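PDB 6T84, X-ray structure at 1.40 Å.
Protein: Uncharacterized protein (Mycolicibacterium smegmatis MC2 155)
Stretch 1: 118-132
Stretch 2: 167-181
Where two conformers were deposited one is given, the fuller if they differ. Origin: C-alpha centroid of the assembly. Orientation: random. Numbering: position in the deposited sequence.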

# COMPACT_ATOMS: atom_id res chain seq x y z
N ASP A 118 10.19 -18.25 -3.56
CA ASP A 118 9.61 -19.05 -4.62
C ASP A 118 8.24 -18.55 -5.03
O ASP A 118 7.94 -18.42 -6.22
CB ASP A 118 9.53 -20.52 -4.18
CG ASP A 118 10.88 -21.22 -4.26
OD1 ASP A 118 11.77 -20.71 -4.98
OD2 ASP A 118 11.06 -22.26 -3.60
N ALA A 119 7.38 -18.25 -4.05
CA ALA A 119 6.06 -17.73 -4.37
C ALA A 119 6.17 -16.36 -5.05
O ALA A 119 5.47 -16.08 -6.04
CB ALA A 119 5.20 -17.62 -3.11
N ALA A 120 7.06 -15.49 -4.54
CA ALA A 120 7.20 -14.17 -5.13
C ALA A 120 7.73 -14.25 -6.57
O ALA A 120 7.34 -13.45 -7.43
CB ALA A 120 8.12 -13.35 -4.25
N ARG A 121 8.63 -15.20 -6.83
CA ARG A 121 9.08 -15.44 -8.20
C ARG A 121 7.91 -15.72 -9.12
O ARG A 121 7.87 -15.22 -10.26
CB ARG A 121 10.02 -16.64 -8.21
CG ARG A 121 11.40 -16.22 -8.01
CD ARG A 121 12.41 -17.26 -8.47
NE ARG A 121 13.72 -16.89 -7.94
CZ ARG A 121 14.15 -17.28 -6.75
NH1 ARG A 121 13.40 -18.07 -5.99
NH2 ARG A 121 15.34 -16.89 -6.32
N ARG A 122 6.96 -16.55 -8.66
CA ARG A 122 5.80 -16.87 -9.49
C ARG A 122 4.96 -15.64 -9.78
O ARG A 122 4.46 -15.47 -10.90
CB ARG A 122 4.96 -17.95 -8.83
CG ARG A 122 5.65 -19.32 -8.86
CD ARG A 122 4.71 -20.46 -8.43
NE ARG A 122 3.97 -20.16 -7.21
CZ ARG A 122 4.34 -20.54 -5.99
NH1 ARG A 122 5.45 -21.26 -5.83
NH2 ARG A 122 3.59 -20.21 -4.93
N ALA A 123 4.81 -14.75 -8.78
CA ALA A 123 4.08 -13.51 -8.98
C ALA A 123 4.83 -12.51 -9.85
O ALA A 123 4.20 -11.60 -10.40
CB ALA A 123 3.76 -12.87 -7.61
N CYS A 124 6.14 -12.65 -10.01
CA CYS A 124 6.91 -11.64 -10.74
C CYS A 124 7.08 -12.03 -12.21
O CYS A 124 8.19 -12.29 -12.71
CB CYS A 124 8.26 -11.43 -10.07
SG CYS A 124 8.14 -10.43 -8.57
N ASP A 125 5.98 -12.03 -12.92
CA ASP A 125 6.01 -12.34 -14.35
C ASP A 125 6.08 -11.04 -15.17
O ASP A 125 6.33 -9.95 -14.62
CB ASP A 125 4.80 -13.21 -14.74
CG ASP A 125 3.49 -12.43 -14.66
OD1 ASP A 125 3.43 -11.28 -14.18
OD2 ASP A 125 2.49 -13.01 -15.10
N ARG A 126 5.79 -11.13 -16.46
CA ARG A 126 5.88 -9.96 -17.34
C ARG A 126 4.98 -8.82 -16.87
O ARG A 126 5.34 -7.64 -16.96
CB ARG A 126 5.49 -10.44 -18.76
CG ARG A 126 5.54 -9.46 -19.87
CD ARG A 126 5.31 -10.23 -21.18
NE ARG A 126 3.93 -10.66 -21.36
CZ ARG A 126 3.51 -11.46 -22.35
NH1 ARG A 126 4.36 -11.93 -23.25
NH2 ARG A 126 2.23 -11.79 -22.43
N ARG A 127 3.77 -9.14 -16.36
CA ARG A 127 2.90 -8.07 -15.93
C ARG A 127 3.47 -7.36 -14.73
O ARG A 127 3.36 -6.12 -14.62
CB ARG A 127 1.52 -8.62 -15.62
CG ARG A 127 0.72 -9.06 -16.86
CD ARG A 127 -0.68 -9.57 -16.43
NE ARG A 127 -1.37 -8.64 -15.54
CZ ARG A 127 -2.36 -8.97 -14.71
NH1 ARG A 127 -2.78 -10.22 -14.64
NH2 ARG A 127 -2.93 -8.04 -13.94
N MET A 128 4.12 -8.11 -13.83
CA MET A 128 4.76 -7.46 -12.69
C MET A 128 5.95 -6.62 -13.14
O MET A 128 6.20 -5.54 -12.59
CB MET A 128 5.22 -8.50 -11.68
CG MET A 128 5.83 -7.88 -10.42
SD MET A 128 4.66 -6.97 -9.34
CE MET A 128 3.99 -8.40 -8.44
N VAL A 129 6.75 -7.13 -14.08
CA VAL A 129 7.88 -6.33 -14.56
C VAL A 129 7.39 -5.03 -15.17
O VAL A 129 7.91 -3.94 -14.87
CB VAL A 129 8.72 -7.15 -15.56
CG1 VAL A 129 9.79 -6.25 -16.23
CG2 VAL A 129 9.41 -8.30 -14.81
N THR A 130 6.38 -5.11 -16.05
CA THR A 130 5.88 -3.87 -16.63
C THR A 130 5.38 -2.93 -15.54
O THR A 130 5.71 -1.74 -15.57
CB THR A 130 4.79 -4.18 -17.66
OG1 THR A 130 5.34 -5.03 -18.67
CG2 THR A 130 4.21 -2.91 -18.33
N PHE A 131 4.59 -3.43 -14.58
CA PHE A 131 4.07 -2.60 -13.51
C PHE A 131 5.19 -1.90 -12.72
O PHE A 131 5.07 -0.72 -12.37
CB PHE A 131 3.21 -3.49 -12.60
CG PHE A 131 2.65 -2.77 -11.38
CD1 PHE A 131 1.63 -1.84 -11.51
CD2 PHE A 131 3.17 -3.02 -10.14
CE1 PHE A 131 1.13 -1.15 -10.39
CE2 PHE A 131 2.68 -2.34 -9.01
CZ PHE A 131 1.65 -1.43 -9.14
N ALA A 132 6.23 -2.63 -12.36
CA ALA A 132 7.31 -2.01 -11.57
C ALA A 132 7.96 -0.85 -12.32
O ALA A 132 8.47 0.09 -11.70
CB ALA A 132 8.37 -3.03 -11.21
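Stretch 2 167-181: RTVRQFNDLLRVLPP

Stretch 2 lies nearly antiparallel to stretch 1. Its helix, which enters from earlier in the chain and includes 167-175, crosses helix 126-132 at -156°, the axes approaching to 10.6 Å; the chain finishes extended at Leu-179 and Pro-180, beside helix 118-123. The register therefore runs backward, from Phe-131 opposite Phe-172, through Met-128 opposite Leu-175 and Ala-123 opposite Val-178, to Ala-119 opposite Leu-179. No direct hydrogen bond joins the two stretches; the contact is apolar packing with bridging waters, and buries 642 Å² summed over both sides.

Arg-167 is out of reach. Thr-168 points sideways and brings CG2 to 3.7 Å from Phe-131 CZ, at the edge of the ring, while its OG1 is hydrogen-bonded elsewhere in the structure. Val-169 points away and Arg-170 is out of reach. One turn after Thr-168, Gln-171 points toward stretch 1, with OE1 3.7 Å from Phe-131 CE1, again near the ring plane. Phe-172 meets the same ring rim to rim: CD1 lies 3.6 Å from Phe-131 CE2, the planes are only 13° apart and the centroids are 5.9 Å apart, so neither ring covers the face of the other. Its CE1 is also 4.1 Å from Met-128 CE.

Asp-174 points toward stretch 1, yet makes no salt bridge with Arg-127; the closest approach is from its CB to Arg-127 NH2, 4.3 Å. Waters link the backbone to this arginine instead: water 2 donates to Gln-171 O and accepts from Arg-127 NH2, and water 3 donates to Asp-174 O and accepts weakly from Arg-127 NH1.

Leu-175 has the largest covered area of either stretch. Its CD1 packs 3.5 Å from Phe-131 CG and its CD2 3.5 Å from Arg-127 CB, with CD2 also over one face of the guanidinium; its CB is 4.0 Å from Met-128 CE. Phe-131 thus sits as a knob in a hole formed by Thr-168, Gln-171, Phe-172 and Leu-175.

Leu-176 starts sideways, but its end comes nearer, placing CD2 4.0 Å from Met-128 CE and 4.4 Å from Ala-123 CB. Val-178 puts CG2 3.8 Å from Ala-123 CB, and Leu-179 adds CD2 at 4.3 Å from that same CB; the CA atoms of Ala-123 and Val-178 are 6.2 Å apart here, the shortest spacing in the register. Water 1 donates to Ala-119 O and, weakly, to Val-178 O. Pro-180 closes the contact, its CD 4.2 Å from Ala-119 CB and 4.4 Å from Arg-122 NH2. Pro-181 is out of reach.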

# COMPACT_ATOMS: atom_id res chain seq x y z
N ARG A 167 -5.59 3.64 -8.30
CA ARG A 167 -5.36 2.76 -9.44
C ARG A 167 -4.16 1.86 -9.20
O ARG A 167 -4.16 0.68 -9.60
CB ARG A 167 -5.20 3.57 -10.72
CG ARG A 167 -5.04 2.73 -11.97
CD ARG A 167 -6.25 1.84 -12.17
NE ARG A 167 -7.46 2.62 -12.39
CZ ARG A 167 -8.68 2.11 -12.45
NH1 ARG A 167 -8.87 0.81 -12.31
NH2 ARG A 167 -9.72 2.90 -12.65
N THR A 168 -3.10 2.40 -8.59
CA THR A 168 -1.88 1.62 -8.36
C THR A 168 -2.14 0.47 -7.38
O THR A 168 -1.70 -0.66 -7.62
CB THR A 168 -0.79 2.56 -7.86
OG1 THR A 168 -0.56 3.55 -8.90
CG2 THR A 168 0.56 1.78 -7.65
N VAL A 169 -2.83 0.75 -6.26
CA VAL A 169 -3.05 -0.31 -5.28
C VAL A 169 -3.93 -1.40 -5.87
O VAL A 169 -3.72 -2.59 -5.59
CB VAL A 169 -3.56 0.21 -3.92
CG1 VAL A 169 -5.03 0.60 -4.00
CG2 VAL A 169 -3.36 -0.88 -2.86
N ARG A 170 -4.91 -1.02 -6.69
CA ARG A 170 -5.76 -2.01 -7.37
C ARG A 170 -4.94 -2.87 -8.31
O ARG A 170 -5.10 -4.09 -8.34
CB ARG A 170 -6.90 -1.31 -8.11
CG ARG A 170 -7.85 -0.46 -7.21
CD ARG A 170 -8.84 0.38 -8.06
NE ARG A 170 -9.77 -0.52 -8.75
CZ ARG A 170 -10.79 -0.08 -9.49
NH1 ARG A 170 -10.94 1.23 -9.68
NH2 ARG A 170 -11.62 -0.94 -10.05
N GLN A 171 -4.05 -2.25 -9.08
CA GLN A 171 -3.23 -3.02 -10.01
C GLN A 171 -2.28 -3.95 -9.27
O GLN A 171 -2.08 -5.10 -9.69
CB GLN A 171 -2.46 -2.02 -10.89
CG GLN A 171 -3.34 -1.31 -11.92
CD GLN A 171 -2.68 -0.03 -12.51
OE1 GLN A 171 -1.79 0.55 -11.88
NE2 GLN A 171 -3.19 0.44 -13.64
N PHE A 172 -1.63 -3.46 -8.22
CA PHE A 172 -0.73 -4.31 -7.45
C PHE A 172 -1.49 -5.46 -6.79
O PHE A 172 -1.03 -6.61 -6.81
CB PHE A 172 0.03 -3.46 -6.44
CG PHE A 172 1.15 -4.18 -5.72
CD1 PHE A 172 2.16 -4.83 -6.43
CD2 PHE A 172 1.22 -4.16 -4.34
CE1 PHE A 172 3.21 -5.45 -5.75
CE2 PHE A 172 2.23 -4.81 -3.64
CZ PHE A 172 3.24 -5.44 -4.34
N ASN A 173 -2.65 -5.17 -6.23
CA ASN A 173 -3.47 -6.23 -5.65
C ASN A 173 -3.83 -7.29 -6.67
O ASN A 173 -3.76 -8.50 -6.39
CB ASN A 173 -4.73 -5.56 -5.08
CG ASN A 173 -5.59 -6.54 -4.36
OD1 ASN A 173 -5.18 -7.15 -3.37
ND2 ASN A 173 -6.79 -6.75 -4.88
N ASP A 174 -4.19 -6.87 -7.89
CA ASP A 174 -4.51 -7.84 -8.95
C ASP A 174 -3.31 -8.75 -9.22
O ASP A 174 -3.46 -9.97 -9.38
CB ASP A 174 -4.92 -7.12 -10.24
CG ASP A 174 -6.36 -6.59 -10.19
OD1 ASP A 174 -7.10 -6.95 -9.25
OD2 ASP A 174 -6.74 -5.81 -11.10
N LEU A 175 -2.11 -8.18 -9.24
CA LEU A 175 -0.92 -8.97 -9.55
C LEU A 175 -0.60 -9.96 -8.44
O LEU A 175 -0.01 -11.01 -8.71
CB LEU A 175 0.26 -8.03 -9.80
CG LEU A 175 0.20 -7.15 -11.06
CD1 LEU A 175 1.16 -5.95 -10.93
CD2 LEU A 175 0.61 -8.00 -12.28
N LEU A 176 -1.00 -9.66 -7.20
CA LEU A 176 -0.74 -10.53 -6.06
C LEU A 176 -1.87 -11.53 -5.82
O LEU A 176 -1.80 -12.31 -4.85
CB LEU A 176 -0.53 -9.70 -4.76
CG LEU A 176 0.71 -8.77 -4.81
CD1 LEU A 176 0.83 -8.22 -3.39
CD2 LEU A 176 1.98 -9.56 -5.24
N ARG A 177 -2.88 -11.56 -6.70
CA ARG A 177 -3.95 -12.55 -6.54
C ARG A 177 -3.42 -13.99 -6.59
O ARG A 177 -4.06 -14.89 -6.03
CB ARG A 177 -5.05 -12.37 -7.58
CG ARG A 177 -6.05 -11.27 -7.28
CD ARG A 177 -6.98 -11.02 -8.48
NE ARG A 177 -7.30 -12.28 -9.16
CZ ARG A 177 -7.51 -12.39 -10.46
NH1 ARG A 177 -7.43 -11.32 -11.24
NH2 ARG A 177 -7.78 -13.58 -11.00
N VAL A 178 -2.26 -14.20 -7.25
CA VAL A 178 -1.61 -15.51 -7.39
C VAL A 178 -0.93 -16.00 -6.12
O VAL A 178 -0.54 -17.17 -6.05
CB VAL A 178 -0.65 -15.54 -8.61
CG1 VAL A 178 -1.41 -15.14 -9.87
CG2 VAL A 178 0.55 -14.67 -8.35
N LEU A 179 -0.82 -15.16 -5.07
CA LEU A 179 -0.17 -15.62 -3.85
C LEU A 179 -1.01 -16.72 -3.20
O LEU A 179 -2.26 -16.68 -3.25
CB LEU A 179 0.01 -14.46 -2.88
CG LEU A 179 1.02 -13.39 -3.35
CD1 LEU A 179 1.12 -12.29 -2.28
CD2 LEU A 179 2.38 -14.08 -3.77
N PRO A 180 -0.38 -17.71 -2.57
CA PRO A 180 -1.12 -18.91 -2.15
C PRO A 180 -2.06 -18.61 -1.00
O PRO A 180 -1.79 -17.72 -0.17
CB PRO A 180 -0.01 -19.90 -1.74
CG PRO A 180 1.19 -19.02 -1.43
CD PRO A 180 1.07 -17.79 -2.26
N PRO A 181 -3.17 -19.33 -0.90
CA PRO A 181 -4.11 -19.11 0.22
C PRO A 181 -3.49 -19.53 1.55
O PRO A 181 -2.52 -20.28 1.61
CB PRO A 181 -5.30 -20.01 -0.13
CG PRO A 181 -5.06 -20.47 -1.57
CD PRO A 181 -3.59 -20.40 -1.81
O HOH W 1 2.79 -16.94 -6.02
O HOH W 2 -2.50 -5.28 -12.45
O HOH W 3 -3.62 -11.67 -11.93